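Local coordinates for N-(5'-phosphoribosyl)anthranilate isomerase (Pyrococcus furiosus, PDB 4AAJ), which catalyses the isomerisation of N-(5-phospho-beta-D-ribosyl)anthranilate to 1-(2-carboxyphenylamino)-1-deoxy-D-ribulose 5-phosphate, the third step from chorismate to tryptophan, at residues P71-S76 and Y95-S100; T106-K111 and R144-M149. All coordinates share one frame; numbering follows the deposited sequence.

Contact 1: residues P71-S76 and Y95-S100; sequences PVFLVS and YIQVHS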
loop_
_atom_site.group_PDB
_atom_site.type_symbol
_atom_site.label_atom_id
_atom_site.label_comp_id
_atom_site.label_asym_id
_atom_site.label_seq_id
_atom_site.Cartn_x
_atom_site.Cartn_y
_atom_site.Cartn_z
ATOM N N PRO A 71 -7.174 -7.322 6.557
ATOM C CA PRO A 71 -6.178 -7.757 5.575
ATOM C C PRO A 71 -4.784 -7.234 5.919
ATOM O O PRO A 71 -4.614 -6.049 6.218
ATOM C CB PRO A 71 -6.679 -7.118 4.280
ATOM C CG PRO A 71 -8.172 -7.124 4.461
ATOM C CD PRO A 71 -8.383 -6.771 5.904
ATOM N N VAL A 72 -3.812 -8.139 5.878
ATOM C CA VAL A 72 -2.412 -7.768 6.055
ATOM C C VAL A 72 -1.685 -7.998 4.732
ATOM O O VAL A 72 -1.572 -9.125 4.243
ATOM C CB VAL A 72 -1.755 -8.603 7.176
ATOM C CG1 VAL A 72 -0.263 -8.257 7.322
ATOM C CG2 VAL A 72 -2.466 -8.355 8.489
ATOM N N PHE A 73 -1.205 -6.913 4.141
ATOM C CA PHE A 73 -0.456 -7.011 2.901
ATOM C C PHE A 73 0.991 -7.418 3.199
ATOM O O PHE A 73 1.629 -6.822 4.049
ATOM C CB PHE A 73 -0.508 -5.677 2.159
ATOM C CG PHE A 73 -1.808 -5.467 1.412
ATOM C CD1 PHE A 73 -2.946 -5.008 2.078
ATOM C CD2 PHE A 73 -1.891 -5.769 0.057
ATOM C CE1 PHE A 73 -4.161 -4.852 1.389
ATOM C CE2 PHE A 73 -3.089 -5.607 -0.642
ATOM C CZ PHE A 73 -4.224 -5.152 0.033
ATOM N N LEU A 74 1.472 -8.437 2.501
ATOM C CA LEU A 74 2.910 -8.757 2.500
ATOM C C LEU A 74 3.569 -7.819 1.485
ATOM O O LEU A 74 3.335 -7.938 0.282
ATOM C CB LEU A 74 3.100 -10.214 2.111
ATOM C CG LEU A 74 4.494 -10.831 2.263
ATOM C CD1 LEU A 74 4.788 -10.971 3.752
ATOM C CD2 LEU A 74 4.537 -12.176 1.545
ATOM N N VAL A 75 4.361 -6.865 1.982
ATOM C CA VAL A 75 4.876 -5.751 1.169
ATOM C C VAL A 75 6.340 -6.033 0.895
ATOM O O VAL A 75 7.091 -6.284 1.828
ATOM C CB VAL A 75 4.783 -4.418 1.935
ATOM C CG1 VAL A 75 5.278 -3.247 1.093
ATOM C CG2 VAL A 75 3.350 -4.159 2.420
ATOM N N SER A 76 6.747 -5.994 -0.365
ATOM C CA SER A 76 8.147 -6.269 -0.672
ATOM C C SER A 76 8.593 -5.661 -2.002
ATOM O O SER A 76 7.771 -5.400 -2.896
ATOM C CB SER A 76 8.367 -7.770 -0.711
ATOM O OG SER A 76 9.755 -8.098 -0.799
ATOM N N TYR A 95 -2.753 -11.386 0.846
ATOM C CA TYR A 95 -2.682 -10.064 0.226
ATOM C C TYR A 95 -1.221 -9.752 0.050
ATOM O O TYR A 95 -0.449 -9.901 1.003
ATOM C CB TYR A 95 -3.288 -8.992 1.144
ATOM C CG TYR A 95 -4.769 -9.206 1.395
ATOM C CD1 TYR A 95 -5.210 -10.061 2.409
ATOM C CD2 TYR A 95 -5.719 -8.546 0.613
ATOM C CE1 TYR A 95 -6.574 -10.266 2.632
ATOM C CE2 TYR A 95 -7.077 -8.744 0.815
ATOM C CZ TYR A 95 -7.496 -9.598 1.826
ATOM O OH TYR A 95 -8.848 -9.771 2.030
ATOM N N ILE A 96 -0.844 -9.318 -1.146
ATOM C CA ILE A 96 0.539 -8.864 -1.383
ATOM C C ILE A 96 0.593 -7.483 -2.005
ATOM O O ILE A 96 -0.317 -7.069 -2.740
ATOM C CB ILE A 96 1.362 -9.868 -2.221
ATOM C CG1 ILE A 96 0.915 -9.898 -3.697
ATOM C CG2 ILE A 96 1.316 -11.250 -1.577
ATOM C CD1 ILE A 96 1.831 -10.737 -4.583
ATOM N N GLN A 97 1.668 -6.770 -1.695
ATOM C CA GLN A 97 1.880 -5.443 -2.239
ATOM C C GLN A 97 3.235 -5.467 -2.905
ATOM O O GLN A 97 4.270 -5.635 -2.252
ATOM C CB GLN A 97 1.785 -4.392 -1.155
ATOM C CG GLN A 97 2.081 -2.975 -1.627
ATOM C CD GLN A 97 1.813 -1.973 -0.532
ATOM O OE1 GLN A 97 0.811 -2.067 0.170
ATOM N NE2 GLN A 97 2.713 -1.023 -0.368
ATOM N N VAL A 98 3.213 -5.359 -4.227
ATOM C CA VAL A 98 4.425 -5.499 -5.017
ATOM C C VAL A 98 5.008 -4.123 -5.356
ATOM O O VAL A 98 4.358 -3.328 -6.047
ATOM C CB VAL A 98 4.141 -6.290 -6.312
ATOM C CG1 VAL A 98 5.422 -6.447 -7.116
ATOM C CG2 VAL A 98 3.533 -7.661 -5.992
ATOM N N HIS A 99 6.218 -3.843 -4.855
ATOM C CA HIS A 99 6.927 -2.612 -5.220
ATOM C C HIS A 99 8.187 -2.964 -5.958
ATOM O O HIS A 99 9.308 -2.846 -5.447
ATOM C CB HIS A 99 7.182 -1.719 -3.995
ATOM C CG HIS A 99 7.909 -0.422 -4.307
ATOM N ND1 HIS A 99 7.806 0.207 -5.496
ATOM C CD2 HIS A 99 8.749 0.364 -3.521
ATOM C CE1 HIS A 99 8.555 1.326 -5.479
ATOM N NE2 HIS A 99 9.126 1.426 -4.268
ATOM N N SER A 100 8.013 -3.411 -7.204
ATOM C CA SER A 100 9.159 -3.820 -8.028
ATOM C C SER A 100 8.740 -3.967 -9.474
ATOM O O SER A 100 7.571 -3.798 -9.775
ATOM C CB SER A 100 9.715 -5.169 -7.576
ATOM O OG SER A 100 8.798 -6.210 -7.884
#
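P71 puts its CB over the ring of Y95 at the start of two adjacent parallel strands, 72-76 and 95-98, which helix 81-91 joins into one beta-alpha-beta unit of the TIM barrel. The atom sits almost centrally over one face, 3.5 Å from the ring centroid, a CH-pi contact, while CG reaches on toward the phenol oxygen. Y95 carries its CG beside the backbone N (chi1 -64°), which turns the ring back toward P71. The same residue plays the reverse part one step along: Y95 CB lies over the face of the F73 ring, 3.7 Å from its centroid, and the two aromatic planes are inclined at 55°. Cutting Y95 back to an alanine would keep this CB over F73 but is likely to leave P71 CB without its aromatic face and to open a gap beside F73 CZ. At its edge the F73 ring meets the I96 backbone, CD2 lying 3.5 Å from I96 O. Further on, V75 and Q97 lie side by side, both turned into the barrel, with V75 CG1 3.7 Å from Q97 NE2; the glutamine chain is extended, and its OE1 is hydrogen-bonded to K24 NZ. L74 and I96 point to the other face, toward helix 81-91, where W84 packs on I96. Backbone bonds fix the register: L74 N to Y95 O, Q97 N to L74 O and S76 N to Q97 O. The ladder closes with H99 N bonded to S76 O at 2.9 Å.

Contact 2: residues T106-K111 and R144-M149; sequences TIDTLK and RYNADM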
loop_
_atom_site.group_PDB
_atom_site.type_symbol
_atom_site.label_atom_id
_atom_site.label_comp_id
_atom_site.label_asym_id
_atom_site.label_seq_id
_atom_site.Cartn_x
_atom_site.Cartn_y
_atom_site.Cartn_z
ATOM N N THR A 106 4.431 -12.826 -13.806
ATOM C CA THR A 106 4.676 -13.230 -12.432
ATOM C C THR A 106 3.462 -12.907 -11.566
ATOM O O THR A 106 2.984 -13.745 -10.799
ATOM C CB THR A 106 5.923 -12.505 -11.884
ATOM O OG1 THR A 106 7.099 -13.051 -12.501
ATOM C CG2 THR A 106 6.027 -12.654 -10.376
ATOM N N ILE A 107 2.957 -11.686 -11.702
ATOM C CA ILE A 107 1.790 -11.267 -10.943
ATOM C C ILE A 107 0.588 -12.163 -11.263
ATOM O O ILE A 107 -0.122 -12.617 -10.359
ATOM C CB ILE A 107 1.480 -9.772 -11.181
ATOM C CG1 ILE A 107 2.489 -8.912 -10.401
ATOM C CG2 ILE A 107 0.034 -9.457 -10.824
ATOM C CD1 ILE A 107 2.515 -7.452 -10.800
ATOM N N ASP A 108 0.380 -12.439 -12.546
ATOM C CA ASP A 108 -0.750 -13.257 -12.959
ATOM C C ASP A 108 -0.660 -14.680 -12.414
ATOM O O ASP A 108 -1.664 -15.230 -11.947
ATOM C CB ASP A 108 -0.897 -13.267 -14.482
ATOM C CG ASP A 108 -2.291 -13.671 -14.925
ATOM O OD1 ASP A 108 -3.281 -13.234 -14.288
ATOM O OD2 ASP A 108 -2.399 -14.432 -15.908
ATOM N N THR A 109 0.531 -15.269 -12.467
ATOM C CA THR A 109 0.740 -16.633 -11.970
ATOM C C THR A 109 0.621 -16.740 -10.441
ATOM O O THR A 109 0.099 -17.730 -9.928
ATOM C CB THR A 109 2.076 -17.227 -12.469
ATOM O OG1 THR A 109 2.155 -17.083 -13.892
ATOM C CG2 THR A 109 2.183 -18.706 -12.108
ATOM N N LEU A 110 1.090 -15.722 -9.713
ATOM C CA LEU A 110 0.887 -15.680 -8.267
ATOM C C LEU A 110 -0.600 -15.664 -7.896
ATOM O O LEU A 110 -1.006 -16.349 -6.960
ATOM C CB LEU A 110 1.609 -14.488 -7.618
ATOM C CG LEU A 110 3.135 -14.457 -7.699
ATOM C CD1 LEU A 110 3.627 -13.105 -7.204
ATOM C CD2 LEU A 110 3.772 -15.588 -6.911
ATOM N N LYS A 111 -1.398 -14.901 -8.637
ATOM C CA LYS A 111 -2.852 -14.869 -8.417
ATOM C C LYS A 111 -3.498 -16.235 -8.612
ATOM O O LYS A 111 -4.289 -16.666 -7.783
ATOM C CB LYS A 111 -3.526 -13.845 -9.327
ATOM C CG LYS A 111 -3.306 -12.403 -8.906
ATOM C CD LYS A 111 -3.871 -11.395 -9.905
ATOM C CE LYS A 111 -5.366 -11.569 -10.157
ATOM N NZ LYS A 111 -6.222 -11.393 -8.949
ATOM N N ARG A 144 -1.031 -2.948 -18.386
ATOM C CA ARG A 144 -0.080 -4.015 -18.720
ATOM C C ARG A 144 -0.021 -5.107 -17.636
ATOM O O ARG A 144 0.133 -6.292 -17.937
ATOM C CB ARG A 144 1.305 -3.408 -18.951
ATOM C CG ARG A 144 2.399 -4.387 -19.349
ATOM C CD ARG A 144 3.732 -3.668 -19.477
ATOM N NE ARG A 144 4.862 -4.524 -19.117
ATOM C CZ ARG A 144 6.093 -4.081 -18.870
ATOM N NH1 ARG A 144 6.369 -2.783 -18.939
ATOM N NH2 ARG A 144 7.054 -4.939 -18.551
ATOM N N TYR A 145 -0.144 -4.700 -16.377
ATOM C CA TYR A 145 -0.227 -5.647 -15.261
ATOM C C TYR A 145 -1.695 -5.942 -14.974
ATOM O O TYR A 145 -2.569 -5.173 -15.358
ATOM C CB TYR A 145 0.471 -5.075 -14.024
ATOM C CG TYR A 145 1.936 -4.749 -14.247
ATOM C CD1 TYR A 145 2.317 -3.584 -14.902
ATOM C CD2 TYR A 145 2.938 -5.613 -13.815
ATOM C CE1 TYR A 145 3.653 -3.283 -15.120
ATOM C CE2 TYR A 145 4.276 -5.318 -14.024
ATOM C CZ TYR A 145 4.628 -4.157 -14.675
ATOM O OH TYR A 145 5.955 -3.858 -14.890
ATOM N N ASN A 146 -1.966 -7.072 -14.330
ATOM C CA ASN A 146 -3.333 -7.454 -13.989
ATOM C C ASN A 146 -3.544 -7.374 -12.474
ATOM O O ASN A 146 -4.023 -8.322 -11.841
ATOM C CB ASN A 146 -3.638 -8.858 -14.539
ATOM C CG ASN A 146 -5.053 -9.316 -14.242
ATOM O OD1 ASN A 146 -6.013 -8.569 -14.430
ATOM N ND2 ASN A 146 -5.188 -10.553 -13.767
ATOM N N ALA A 147 -3.179 -6.230 -11.898
ATOM C CA ALA A 147 -3.237 -6.049 -10.447
ATOM C C ALA A 147 -4.664 -5.804 -9.982
ATOM O O ALA A 147 -5.448 -5.158 -10.679
ATOM C CB ALA A 147 -2.318 -4.916 -10.006
ATOM N N ASP A 148 -4.999 -6.337 -8.807
ATOM C CA ASP A 148 -6.306 -6.132 -8.182
ATOM C C ASP A 148 -6.509 -4.718 -7.640
ATOM O O ASP A 148 -7.642 -4.260 -7.498
ATOM C CB ASP A 148 -6.512 -7.143 -7.058
ATOM C CG ASP A 148 -6.503 -8.572 -7.564
ATOM O OD1 ASP A 148 -7.440 -8.931 -8.316
ATOM O OD2 ASP A 148 -5.550 -9.324 -7.250
ATOM N N MET A 149 -5.416 -4.044 -7.296
ATOM C CA MET A 149 -5.484 -2.658 -6.822
ATOM C C MET A 149 -4.201 -1.954 -7.205
ATOM O O MET A 149 -3.139 -2.572 -7.253
ATOM C CB MET A 149 -5.710 -2.600 -5.302
ATOM C CG MET A 149 -5.859 -1.191 -4.703
ATOM S SD MET A 149 -7.101 -0.128 -5.496
ATOM C CE MET A 149 -8.592 -1.036 -5.080
#
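The carboxylate of D108 and the side-chain amide of N146 meet obliquely, their planes 73° apart, one on helix 104-114 of the TIM barrel and the other in the loop that leads into strand 149-153. Their link is a weak hydrogen bond, N146 ND2 to D108 OD1 at 3.3 Å, bent to 144° at the hydrogen. N146 carries CG anti to its own N (chi1 -179°), which extends the amide toward the helix. I107 CD1 comes up to the Y145 ring obliquely, touching CD2 at 3.6 Å, the two side chains crossing at about a right angle, and the hydroxyl of Y145 lies over the guanidinium face of R144. K120 makes a cation-pi contact with this tyrosine and also touches I107, so the strand 117-123 that runs between the two segments in sequence contributes to the apolar end of the interface. The third flat group across the contact, the carboxylate of D148, receives the ammonium of K111 in a salt bridge, lysine and aspartate reaching in from opposite directions. The lysine chain is bent at both outer torsions, its CD passing 3.6 Å from N146 O before NZ turns to the acid. D148 OD2 accepts NZ through its syn lone pair and is also hydrogen-bonded to V118 N, a pairing that ties the loop to the neighbouring strand and would probably help to keep the carboxylate ionised. At the bridge itself K111 NZ is 2.8 Å from D148 OD2 and equally far from OD1, the bond to OD1 being the weak one.

In the fold
The two contacts work as an example of how a TIM barrel divides its chemistry between its sheet and its outer layer. Contact 1 is buried within the closed sheet: backbone hydrogen bonds set its register, and apolar and aromatic side chains fill in around them. Contact 2 lies farther out, at the surface, where an outer helix meets a loop; it has no backbone ladder and depends on charged and amide side chains around one apolar pair. They hold different elements, yet strand 95-98 of contact 1 leads through a short loop into helix 104-114 of contact 2, and the two layers touch where I96 CD1 packs on L110 CD1, 4.0 Å away.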